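Local coordinates for protein Avidin/streptavidin (Shewanella denitrificans, PDB 3SZJ) that binds biotin deep in one end of an eight-stranded antiparallel beta barrel, as expected of a member of the avidin family, at residues T78-F83 / T95-V100; G18-I23 / I37-G42; S48-N53 / T65-S70; G42-N47 / E72-I77. All coordinates share one frame; numbering follows the deposited sequence.

Contact 1: residues T78-F83 / T95-V100; sequences TSWSGF and TLWQLV. With BTN (biotin), chain C.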
# COMPACT_ATOMS: atom_id res chain seq x y z
N THR A 78 -5.17 -5.34 2.86
CA THR A 78 -4.92 -5.43 1.40
C THR A 78 -4.26 -4.15 0.90
O THR A 78 -4.60 -3.05 1.35
CB THR A 78 -6.22 -5.69 0.63
OG1 THR A 78 -6.78 -6.89 1.15
CG2 THR A 78 -5.94 -5.89 -0.88
N SER A 79 -3.30 -4.32 -0.01
CA SER A 79 -2.62 -3.23 -0.69
C SER A 79 -2.82 -3.39 -2.20
O SER A 79 -2.56 -4.46 -2.73
CB SER A 79 -1.13 -3.29 -0.36
OG SER A 79 -0.38 -2.32 -1.07
N TRP A 80 -3.26 -2.32 -2.85
CA TRP A 80 -3.37 -2.29 -4.31
C TRP A 80 -2.34 -1.31 -4.88
O TRP A 80 -2.12 -0.21 -4.32
CB TRP A 80 -4.74 -1.77 -4.73
CG TRP A 80 -5.97 -2.66 -4.49
CD1 TRP A 80 -6.61 -3.44 -5.43
CD2 TRP A 80 -6.71 -2.80 -3.26
NE1 TRP A 80 -7.72 -4.06 -4.85
CE2 TRP A 80 -7.80 -3.68 -3.53
CE3 TRP A 80 -6.58 -2.24 -1.97
CZ2 TRP A 80 -8.75 -4.00 -2.55
CZ3 TRP A 80 -7.51 -2.59 -0.99
CH2 TRP A 80 -8.58 -3.45 -1.28
N SER A 81 -1.73 -1.70 -6.01
CA SER A 81 -0.88 -0.79 -6.80
C SER A 81 -1.46 -0.77 -8.20
O SER A 81 -1.76 -1.84 -8.74
CB SER A 81 0.55 -1.32 -6.87
OG SER A 81 1.11 -1.47 -5.59
N GLY A 82 -1.58 0.40 -8.81
CA GLY A 82 -2.13 0.40 -10.16
C GLY A 82 -2.05 1.73 -10.85
O GLY A 82 -1.33 2.63 -10.42
N PHE A 83 -2.79 1.86 -11.93
CA PHE A 83 -2.64 3.05 -12.77
C PHE A 83 -3.98 3.37 -13.40
O PHE A 83 -4.79 2.48 -13.70
CB PHE A 83 -1.55 2.84 -13.84
CG PHE A 83 -1.76 1.59 -14.64
CD1 PHE A 83 -1.23 0.37 -14.21
CD2 PHE A 83 -2.54 1.62 -15.82
CE1 PHE A 83 -1.45 -0.80 -14.92
CE2 PHE A 83 -2.76 0.44 -16.56
CZ PHE A 83 -2.23 -0.78 -16.11
N THR A 95 -5.30 -2.56 -11.41
CA THR A 95 -4.47 -2.78 -10.22
C THR A 95 -4.03 -4.23 -10.06
O THR A 95 -4.66 -5.17 -10.61
CB THR A 95 -5.24 -2.44 -8.90
OG1 THR A 95 -6.25 -3.42 -8.66
CG2 THR A 95 -5.85 -1.02 -8.93
N LEU A 96 -2.96 -4.41 -9.28
CA LEU A 96 -2.57 -5.72 -8.74
C LEU A 96 -2.61 -5.56 -7.23
O LEU A 96 -2.15 -4.53 -6.69
CB LEU A 96 -1.17 -6.11 -9.18
CG LEU A 96 -1.02 -6.28 -10.70
CD1 LEU A 96 0.43 -6.61 -10.98
CD2 LEU A 96 -1.94 -7.40 -11.22
N TRP A 97 -3.14 -6.56 -6.54
CA TRP A 97 -3.24 -6.47 -5.06
C TRP A 97 -2.52 -7.59 -4.32
O TRP A 97 -2.27 -8.68 -4.87
CB TRP A 97 -4.68 -6.39 -4.57
CG TRP A 97 -5.63 -7.49 -5.03
CD1 TRP A 97 -6.48 -7.44 -6.09
CD2 TRP A 97 -5.80 -8.77 -4.42
NE1 TRP A 97 -7.16 -8.64 -6.20
CE2 TRP A 97 -6.77 -9.47 -5.18
CE3 TRP A 97 -5.23 -9.40 -3.30
CZ2 TRP A 97 -7.20 -10.78 -4.85
CZ3 TRP A 97 -5.63 -10.68 -2.98
CH2 TRP A 97 -6.62 -11.37 -3.76
N GLN A 98 -2.24 -7.32 -3.03
CA GLN A 98 -1.61 -8.26 -2.12
C GLN A 98 -2.38 -8.18 -0.80
O GLN A 98 -2.67 -7.09 -0.33
CB GLN A 98 -0.14 -7.86 -1.87
CG GLN A 98 0.70 -7.89 -3.13
CD GLN A 98 2.20 -7.72 -2.86
OE1 GLN A 98 2.61 -6.90 -2.04
NE2 GLN A 98 3.00 -8.43 -3.62
N LEU A 99 -2.66 -9.34 -0.20
CA LEU A 99 -3.40 -9.41 1.06
C LEU A 99 -2.54 -10.17 2.07
O LEU A 99 -2.17 -11.31 1.81
CB LEU A 99 -4.75 -10.12 0.80
CG LEU A 99 -5.75 -10.57 1.88
CD1 LEU A 99 -6.10 -9.51 2.90
CD2 LEU A 99 -7.04 -11.05 1.21
N VAL A 100 -2.22 -9.52 3.18
CA VAL A 100 -1.40 -10.13 4.23
C VAL A 100 -2.21 -10.28 5.52
O VAL A 100 -2.97 -9.38 5.89
CB VAL A 100 -0.07 -9.33 4.50
CG1 VAL A 100 -0.34 -7.88 4.94
CG2 VAL A 100 0.85 -10.11 5.50
C11 BTN C . -10.39 -10.74 3.99
O11 BTN C . -11.04 -11.66 3.46
O12 BTN C . -9.29 -10.99 4.52
C10 BTN C . -10.91 -9.33 3.98
C9 BTN C . -11.57 -8.97 2.64
C8 BTN C . -10.60 -9.01 1.47
C7 BTN C . -11.25 -8.64 0.13
C2 BTN C . -10.23 -8.69 -1.03
S1 BTN C . -9.24 -7.34 -1.12
C6 BTN C . -8.69 -7.86 -2.76
C5 BTN C . -9.89 -8.38 -3.50
N1 BTN C . -10.63 -7.34 -4.17
C3 BTN C . -11.83 -7.20 -3.60
O3 BTN C . -12.74 -6.21 -3.93
N2 BTN C . -12.08 -8.11 -2.65
C4 BTN C . -10.86 -8.87 -2.41
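The indole of Trp80 takes Trp97 CB over a face of its five-membered ring, a CH-pi contact with the carbon 3.8 Å from the centroid of the Trp80 five-membered ring. Over the same face, toward the rim, lies Thr78 CG2, and Thr95 OG1, hydrogen-bonded to Asp115 O, sits in the ring plane at the edge, 3.3 Å from Trp80 CD1. Trp97 lays one face on the ligand, with biotin C6 above the ring centre and 3.5 Å from Trp97 CD2. The two indoles meet obliquely, planes 57° apart. Trp97 CG stands between its own backbone N and carbonyl carbon (chi1 55°), which swings the ring away from strand 78-83 and onto the thiophane ring. Trp80 reaches biotin S1 with CZ2, at 3.7 Å, and gives its NE1 proton to Asp115. Thr78 OG1, 3.4 Å from biotin S1, is hydrogen-bonded to Trp67 NE1. Behind these side chains the strands run antiparallel, with Ser79 and Gln98 exchanging two backbone bonds and Ser81 and Leu96 two more. This is a beta hairpin of the avidin barrel, whose inward Trp80 and Trp97 form part of the wall round the thiophane ring of biotin.

Contact 2: residues G18-I23 / I37-G42; sequences GSTLYI and INRAAG. With BTN (biotin), chain C.
The polar end of the biotin pocket, where the ureido group is bound, is built partly by Ser19 and the loop that follows strand 31-37. Ser19 OG is doubly engaged: it donates to biotin O3 at 2.7 Å and accepts a nearly straight bond (171°) from the backbone N of Arg39. Asn38 CG is anti to the backbone N (chi1 171°), which carries the amide toward the ligand, and its OD1 takes the proton of biotin N2 at 2.9 Å. The same oxygen accepts from Ala40 N, 56° out of the carbonyl plane, closing an Asx turn beside the ligand. Tyr36 and Asn15 also bond biotin here, as in the ureido site of other avidins. Behind the site, Thr20 and Ile37 exchange two backbone bonds as an antiparallel hydrogen-bonded pair. Arg39 lies alongside Thr20, its NH1 giving in-plane bonds to Gly18 O (2.8 Å) and Thr20 OG1 (2.9 Å), while Ile37 CG2 covers one guanidinium face. A leucine at Arg39 would probably leave Gly18 O and Thr20 OG1 without this shared donor and the turn before Ser19 less firmly tied. A water joins Arg39 NH2 to Tyr22 OH.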
# COMPACT_ATOMS: atom_id res chain seq x y z
N GLY A 18 -17.86 -6.13 -7.96
CA GLY A 18 -18.86 -5.26 -7.36
C GLY A 18 -18.40 -4.45 -6.14
O GLY A 18 -19.20 -3.74 -5.52
N SER A 19 -17.12 -4.57 -5.78
CA SER A 19 -16.60 -3.84 -4.64
C SER A 19 -16.39 -2.38 -5.00
O SER A 19 -16.05 -2.06 -6.15
CB SER A 19 -15.26 -4.43 -4.18
OG SER A 19 -15.43 -5.80 -3.86
N THR A 20 -16.58 -1.49 -4.03
CA THR A 20 -16.48 -0.06 -4.29
C THR A 20 -15.35 0.59 -3.50
O THR A 20 -15.23 0.38 -2.30
CB THR A 20 -17.78 0.63 -3.92
OG1 THR A 20 -18.85 0.03 -4.67
CG2 THR A 20 -17.72 2.12 -4.28
N LEU A 21 -14.53 1.37 -4.21
CA LEU A 21 -13.55 2.28 -3.61
C LEU A 21 -14.12 3.68 -3.64
O LEU A 21 -14.46 4.19 -4.71
CB LEU A 21 -12.22 2.28 -4.39
CG LEU A 21 -11.24 3.40 -4.01
CD1 LEU A 21 -10.65 3.18 -2.59
CD2 LEU A 21 -10.11 3.47 -5.05
N TYR A 22 -14.17 4.31 -2.47
CA TYR A 22 -14.53 5.73 -2.38
C TYR A 22 -13.26 6.49 -2.05
O TYR A 22 -12.71 6.33 -0.96
CB TYR A 22 -15.56 5.98 -1.27
CG TYR A 22 -16.91 5.37 -1.51
CD1 TYR A 22 -17.35 4.27 -0.77
CD2 TYR A 22 -17.78 5.93 -2.45
CE1 TYR A 22 -18.61 3.73 -1.00
CE2 TYR A 22 -19.02 5.40 -2.67
CZ TYR A 22 -19.44 4.30 -1.96
OH TYR A 22 -20.71 3.80 -2.20
N ILE A 23 -12.78 7.31 -2.99
CA ILE A 23 -11.69 8.21 -2.68
C ILE A 23 -12.29 9.49 -2.11
O ILE A 23 -12.99 10.24 -2.83
CB ILE A 23 -10.84 8.51 -3.93
CG1 ILE A 23 -10.30 7.20 -4.55
CG2 ILE A 23 -9.70 9.47 -3.56
CD1 ILE A 23 -9.37 7.40 -5.81
N ILE A 37 -15.75 -0.85 0.21
CA ILE A 37 -16.77 -1.87 0.54
C ILE A 37 -16.51 -3.08 -0.33
O ILE A 37 -16.58 -2.98 -1.57
CB ILE A 37 -18.23 -1.35 0.31
CG1 ILE A 37 -18.52 -0.14 1.20
CG2 ILE A 37 -19.25 -2.48 0.55
CD1 ILE A 37 -19.91 0.48 0.92
N ASN A 38 -16.19 -4.21 0.30
CA ASN A 38 -15.92 -5.45 -0.40
C ASN A 38 -17.21 -6.19 -0.68
O ASN A 38 -18.05 -6.36 0.22
CB ASN A 38 -15.00 -6.31 0.50
CG ASN A 38 -14.81 -7.71 -0.00
OD1 ASN A 38 -14.59 -7.93 -1.19
ND2 ASN A 38 -14.88 -8.69 0.92
N ARG A 39 -17.34 -6.67 -1.92
CA ARG A 39 -18.49 -7.51 -2.33
C ARG A 39 -18.05 -8.77 -3.07
O ARG A 39 -18.87 -9.39 -3.77
CB ARG A 39 -19.50 -6.70 -3.14
CG ARG A 39 -20.06 -5.53 -2.36
CD ARG A 39 -21.22 -4.87 -3.08
NE ARG A 39 -21.69 -3.68 -2.38
CZ ARG A 39 -21.18 -2.46 -2.54
NH1 ARG A 39 -20.17 -2.25 -3.39
NH2 ARG A 39 -21.68 -1.43 -1.85
N ALA A 40 -16.78 -9.14 -2.93
CA ALA A 40 -16.25 -10.30 -3.67
C ALA A 40 -16.58 -11.61 -2.97
O ALA A 40 -16.25 -11.80 -1.81
CB ALA A 40 -14.74 -10.19 -3.87
N ALA A 41 -17.24 -12.51 -3.71
CA ALA A 41 -17.47 -13.87 -3.23
C ALA A 41 -16.14 -14.55 -2.92
O ALA A 41 -15.14 -14.40 -3.66
CB ALA A 41 -18.24 -14.67 -4.24
N GLY A 42 -16.13 -15.31 -1.84
CA GLY A 42 -14.94 -16.02 -1.40
C GLY A 42 -14.11 -15.26 -0.40
O GLY A 42 -13.04 -15.72 -0.01
C11 BTN C . -10.39 -10.74 3.99
O11 BTN C . -11.04 -11.66 3.46
O12 BTN C . -9.29 -10.99 4.52
C10 BTN C . -10.91 -9.33 3.98
C9 BTN C . -11.57 -8.97 2.64
C8 BTN C . -10.60 -9.01 1.47
C7 BTN C . -11.25 -8.64 0.13
C2 BTN C . -10.23 -8.69 -1.03
S1 BTN C . -9.24 -7.34 -1.12
C6 BTN C . -8.69 -7.86 -2.76
C5 BTN C . -9.89 -8.38 -3.50
N1 BTN C . -10.63 -7.34 -4.17
C3 BTN C . -11.83 -7.20 -3.60
O3 BTN C . -12.74 -6.21 -3.93
N2 BTN C . -12.08 -8.11 -2.65
C4 BTN C . -10.86 -8.87 -2.41
O HOH W 1 -21.31 1.15 -2.56

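Contact 3: residues S48-N53 / T65-S70; sequences SPYPVN and TKWLNS. With BTN (biotin), chain C.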
# COMPACT_ATOMS: atom_id res chain seq x y z
N SER A 48 -19.69 -3.72 4.38
CA SER A 48 -19.52 -2.66 5.38
C SER A 48 -18.25 -1.86 5.01
O SER A 48 -17.34 -2.39 4.37
CB SER A 48 -19.46 -3.19 6.82
OG SER A 48 -18.29 -3.98 7.04
N PRO A 49 -18.20 -0.58 5.39
CA PRO A 49 -17.05 0.25 4.96
C PRO A 49 -15.81 0.08 5.83
O PRO A 49 -15.89 0.07 7.08
CB PRO A 49 -17.59 1.69 5.10
CG PRO A 49 -18.67 1.60 6.11
CD PRO A 49 -19.21 0.21 6.13
N TYR A 50 -14.67 -0.05 5.15
CA TYR A 50 -13.35 -0.13 5.77
C TYR A 50 -12.48 1.04 5.34
O TYR A 50 -12.62 1.59 4.23
CB TYR A 50 -12.70 -1.47 5.38
CG TYR A 50 -13.41 -2.64 6.04
CD1 TYR A 50 -14.49 -3.27 5.43
CD2 TYR A 50 -13.02 -3.07 7.30
CE1 TYR A 50 -15.17 -4.34 6.07
CE2 TYR A 50 -13.70 -4.11 7.96
CZ TYR A 50 -14.77 -4.73 7.34
OH TYR A 50 -15.44 -5.77 7.96
N PRO A 51 -11.57 1.47 6.23
CA PRO A 51 -10.78 2.69 5.96
C PRO A 51 -9.63 2.46 4.99
O PRO A 51 -9.05 1.36 5.00
CB PRO A 51 -10.24 3.06 7.36
CG PRO A 51 -10.04 1.69 8.01
CD PRO A 51 -11.25 0.87 7.54
N VAL A 52 -9.33 3.48 4.18
CA VAL A 52 -8.32 3.42 3.13
C VAL A 52 -7.33 4.58 3.26
O VAL A 52 -7.73 5.70 3.53
CB VAL A 52 -8.98 3.52 1.74
CG1 VAL A 52 -7.95 3.45 0.59
CG2 VAL A 52 -9.98 2.39 1.57
N ASN A 53 -6.04 4.30 3.04
CA ASN A 53 -5.06 5.37 2.81
C ASN A 53 -4.21 5.03 1.57
O ASN A 53 -4.34 3.94 1.00
CB ASN A 53 -4.20 5.70 4.05
CG ASN A 53 -3.40 4.54 4.55
OD1 ASN A 53 -3.00 3.67 3.78
ND2 ASN A 53 -3.19 4.49 5.88
N THR A 65 -6.26 -0.99 2.49
CA THR A 65 -7.39 -1.07 3.41
C THR A 65 -7.03 -2.02 4.56
O THR A 65 -6.49 -3.11 4.32
CB THR A 65 -8.61 -1.64 2.69
OG1 THR A 65 -8.29 -2.93 2.17
CG2 THR A 65 -9.02 -0.73 1.54
N LYS A 66 -7.31 -1.59 5.79
CA LYS A 66 -7.19 -2.45 6.97
C LYS A 66 -8.56 -3.02 7.30
O LYS A 66 -9.52 -2.25 7.52
CB LYS A 66 -6.63 -1.69 8.18
CG LYS A 66 -6.65 -2.47 9.50
CD LYS A 66 -5.94 -1.71 10.62
CE LYS A 66 -6.13 -2.42 11.94
NZ LYS A 66 -5.29 -1.77 12.99
N TRP A 67 -8.65 -4.34 7.37
CA TRP A 67 -9.96 -5.00 7.47
C TRP A 67 -10.42 -5.12 8.93
O TRP A 67 -10.63 -6.22 9.48
CB TRP A 67 -9.93 -6.36 6.75
CG TRP A 67 -9.61 -6.23 5.27
CD1 TRP A 67 -8.42 -6.56 4.64
CD2 TRP A 67 -10.49 -5.75 4.24
NE1 TRP A 67 -8.51 -6.28 3.30
CE2 TRP A 67 -9.77 -5.80 3.02
CE3 TRP A 67 -11.82 -5.30 4.22
CZ2 TRP A 67 -10.32 -5.40 1.80
CZ3 TRP A 67 -12.36 -4.90 3.02
CH2 TRP A 67 -11.62 -4.95 1.82
N LEU A 68 -10.57 -3.96 9.57
CA LEU A 68 -11.19 -3.86 10.89
C LEU A 68 -12.14 -2.68 10.94
O LEU A 68 -11.75 -1.55 10.62
CB LEU A 68 -10.11 -3.65 11.96
CG LEU A 68 -10.62 -3.35 13.38
CD1 LEU A 68 -11.41 -4.52 13.90
CD2 LEU A 68 -9.49 -2.98 14.36
N ASN A 69 -13.38 -2.95 11.35
CA ASN A 69 -14.30 -1.86 11.67
C ASN A 69 -15.18 -2.34 12.82
O ASN A 69 -14.91 -3.39 13.35
CB ASN A 69 -15.11 -1.41 10.44
CG ASN A 69 -16.05 -2.48 9.91
OD1 ASN A 69 -16.32 -3.49 10.57
ND2 ASN A 69 -16.56 -2.26 8.69
N SER A 70 -16.22 -1.60 13.19
CA SER A 70 -17.04 -2.01 14.35
C SER A 70 -18.01 -3.14 14.01
O SER A 70 -18.70 -3.66 14.91
CB SER A 70 -17.80 -0.81 14.92
OG SER A 70 -18.72 -0.31 13.97
C11 BTN C . -10.39 -10.74 3.99
O11 BTN C . -11.04 -11.66 3.46
O12 BTN C . -9.29 -10.99 4.52
C10 BTN C . -10.91 -9.33 3.98
C9 BTN C . -11.57 -8.97 2.64
C8 BTN C . -10.60 -9.01 1.47
C7 BTN C . -11.25 -8.64 0.13
C2 BTN C . -10.23 -8.69 -1.03
S1 BTN C . -9.24 -7.34 -1.12
C6 BTN C . -8.69 -7.86 -2.76
C5 BTN C . -9.89 -8.38 -3.50
N1 BTN C . -10.63 -7.34 -4.17
C3 BTN C . -11.83 -7.20 -3.60
O3 BTN C . -12.74 -6.21 -3.93
N2 BTN C . -12.08 -8.11 -2.65
C4 BTN C . -10.86 -8.87 -2.41
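Asn69 spends both protons of its ND2 on segment 48-53: one goes to Ser48 OG at 2.9 Å, the other to Pro49 O, also 2.9 Å from Asn69 ND2. Both acceptors lie almost in the amide plane, yet Pro49 O is approached from above its own carbonyl plane. The amide oxygen is taken too, OD1 accepting from the backbone N of Val71 and of Glu72, so every polar atom of this side chain has a partner. Asn69 CG sits between its backbone N and carbonyl carbon (chi1 65°), and this lays the amide flat over a face of Tyr50, the planes 14° apart and ND2 3.3 Å from Tyr50 CZ. On the opposite face Trp67 comes in edge first, in a T-shaped pair whose nearest atoms are Trp67 CE3 and Tyr50 CD1 at 3.6 Å. Tyr50 OH is hydrogen-bonded to Glu72 O. The contact joins the two strands of a hairpin, 49-57 and 60-68, at the mouth of the avidin barrel, where they splay beyond the non-hydrogen-bonded pair Val52-Thr65. Trp67, centre of an inverse gamma turn, spreads one face under the biotin valeryl chain, its CG 3.6 Å from biotin C10. On the outer side, Lys66 NZ donates to Val56 O and Gln29 O of the second subunit, its ammonium also meeting Phe57 there in a cation-pi contact.

Contact 4: residues G42-N47 / E72-I77; sequences GFACQN and ESCNSI. With BTN (biotin), chain C.
A disulfide joins Cys45 to Cys74, tying the loop between strands 31-37 and 49-57 to the start of strand 73-86 at the open end of the avidin barrel. The SG atoms of Cys45 and Cys74 are 2.1 Å apart and the bridge has a chi3 of 117°. Both sulfurs stand anti to their own carbonyl carbons (chi1 -71° at Cys45, -69° at Cys74), which turns the two towards each other.

The polar part rests on Glu72. Its chain extends beyond CG and carries the carboxylate up to the loop, where OE2 accepts from Cys45 N at 3.0 Å, met from above the carboxylate plane. Its OE1 takes protons from two waters, one of which accepts from Gln46 N while the other donates to Gln46 O. An alanine in place of Glu72 would remove the carboxylate and would probably leave Cys45 N without its acceptor and the two waters at Gln46 without their shared oxygen. Within the loop, Gln46 NE2 donates to Phe43 O in the conformer modelled here.

The apolar contacts reach the ligand. Ala44 CB packs on Cys74 SG, and Phe43 sets one ring face against the bicyclic end of biotin, C4 over the ring centre. Farther along the tail, Cys74 CB lies 3.6 Å from biotin C10.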
# COMPACT_ATOMS: atom_id res chain seq x y z
N GLY A 42 -16.13 -15.31 -1.84
CA GLY A 42 -14.94 -16.02 -1.40
C GLY A 42 -14.11 -15.26 -0.40
O GLY A 42 -13.04 -15.72 -0.01
N PHE A 43 -14.59 -14.08 0.01
CA PHE A 43 -13.94 -13.27 1.03
C PHE A 43 -14.96 -12.85 2.06
O PHE A 43 -16.13 -12.63 1.70
CB PHE A 43 -13.29 -12.02 0.41
CG PHE A 43 -12.16 -12.33 -0.54
CD1 PHE A 43 -12.42 -12.52 -1.88
CD2 PHE A 43 -10.84 -12.43 -0.09
CE1 PHE A 43 -11.40 -12.81 -2.79
CE2 PHE A 43 -9.80 -12.72 -1.00
CZ PHE A 43 -10.09 -12.90 -2.35
N ALA A 44 -14.55 -12.77 3.32
CA ALA A 44 -15.42 -12.23 4.39
C ALA A 44 -15.31 -10.68 4.42
O ALA A 44 -14.85 -10.08 3.45
CB ALA A 44 -15.10 -12.88 5.77
N CYS A 45 -15.79 -10.04 5.49
CA CYS A 45 -15.76 -8.58 5.56
C CYS A 45 -16.42 -7.93 4.35
O CYS A 45 -15.88 -6.97 3.77
CB CYS A 45 -14.33 -8.04 5.76
SG CYS A 45 -13.69 -8.39 7.42
N GLN A 46 -17.62 -8.42 4.01
CA GLN A 46 -18.39 -7.87 2.91
C GLN A 46 -19.42 -6.87 3.42
O GLN A 46 -19.88 -6.97 4.56
CB GLN A 46 -19.12 -9.00 2.18
CG GLN A 46 -18.25 -9.84 1.27
CD GLN A 46 -19.08 -10.77 0.42
OE1 GLN A 46 -20.24 -10.48 0.13
NE2 GLN A 46 -18.52 -11.90 0.05
N ASN A 47 -19.79 -5.92 2.57
CA ASN A 47 -20.96 -5.05 2.78
C ASN A 47 -20.89 -4.11 3.97
O ASN A 47 -21.93 -3.73 4.53
CB ASN A 47 -22.26 -5.86 2.91
CG ASN A 47 -22.43 -6.89 1.83
OD1 ASN A 47 -22.38 -6.59 0.64
ND2 ASN A 47 -22.66 -8.12 2.23
N GLU A 72 -17.09 -6.02 11.65
CA GLU A 72 -16.43 -7.30 11.38
C GLU A 72 -14.94 -7.10 11.21
O GLU A 72 -14.51 -6.09 10.61
CB GLU A 72 -17.03 -7.95 10.11
CG GLU A 72 -16.55 -9.35 9.78
CD GLU A 72 -17.23 -9.93 8.53
OE1 GLU A 72 -18.15 -9.29 7.96
OE2 GLU A 72 -16.82 -11.04 8.14
N SER A 73 -14.17 -8.08 11.71
CA SER A 73 -12.73 -8.07 11.55
C SER A 73 -12.26 -9.27 10.75
O SER A 73 -12.68 -10.40 11.04
CB SER A 73 -12.08 -8.15 12.92
OG SER A 73 -10.68 -8.32 12.78
N CYS A 74 -11.37 -9.03 9.79
CA CYS A 74 -10.78 -10.14 9.05
C CYS A 74 -9.27 -10.28 9.28
O CYS A 74 -8.63 -11.10 8.60
CB CYS A 74 -11.09 -10.03 7.55
SG CYS A 74 -12.85 -10.29 7.21
N ASN A 75 -8.72 -9.54 10.25
CA ASN A 75 -7.34 -9.80 10.71
C ASN A 75 -6.30 -9.65 9.58
O ASN A 75 -5.28 -10.34 9.57
CB ASN A 75 -7.28 -11.25 11.28
CG ASN A 75 -6.51 -11.34 12.59
OD1 ASN A 75 -6.27 -10.35 13.28
ND2 ASN A 75 -6.15 -12.56 12.96
N SER A 76 -6.53 -8.70 8.67
CA SER A 76 -5.74 -8.63 7.45
C SER A 76 -5.70 -7.23 6.89
O SER A 76 -6.45 -6.36 7.32
CB SER A 76 -6.32 -9.58 6.40
OG SER A 76 -6.48 -10.88 6.91
N ILE A 77 -4.79 -7.03 5.92
CA ILE A 77 -4.60 -5.75 5.22
C ILE A 77 -4.41 -6.03 3.72
O ILE A 77 -3.61 -6.89 3.35
CB ILE A 77 -3.33 -5.00 5.72
CG1 ILE A 77 -3.39 -4.71 7.22
CG2 ILE A 77 -3.12 -3.69 4.96
CD1 ILE A 77 -2.04 -4.36 7.81
C11 BTN C . -10.39 -10.74 3.99
O11 BTN C . -11.04 -11.66 3.46
O12 BTN C . -9.29 -10.99 4.52
C10 BTN C . -10.91 -9.33 3.98
C9 BTN C . -11.57 -8.97 2.64
C8 BTN C . -10.60 -9.01 1.47
C7 BTN C . -11.25 -8.64 0.13
C2 BTN C . -10.23 -8.69 -1.03
S1 BTN C . -9.24 -7.34 -1.12
C6 BTN C . -8.69 -7.86 -2.76
C5 BTN C . -9.89 -8.38 -3.50
N1 BTN C . -10.63 -7.34 -4.17
C3 BTN C . -11.83 -7.20 -3.60
O3 BTN C . -12.74 -6.21 -3.93
N2 BTN C . -12.08 -8.11 -2.65
C4 BTN C . -10.86 -8.87 -2.41
O HOH W 2 -19.13 -10.33 5.66
O HOH W 3 -18.96 -6.69 7.11

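Overall arrangement
All four contacts meet round one biotin. Contact 1 supplies part of the wall round the thiophane ring and contact 2 the polar end at the ureido group, their centres 13 Å apart with no direct touch. Contact 3 bridges towards both: its Thr65 N lies 2.9 Å from Thr78 O of contact 1, a probable backbone hydrogen bond, and its Trp67 packs on Asn38 of contact 2. Contact 4 closes over the valeryl chain and shares Gly42 with contact 2, whose Asn38 O receives Asn47 N at 2.9 Å. Contacts 3 and 4 lie closest, centres 9 Å apart, with Trp67 O 2.9 Å from Cys74 N. Contacts 1, 3 and 4 also touch the second subunit.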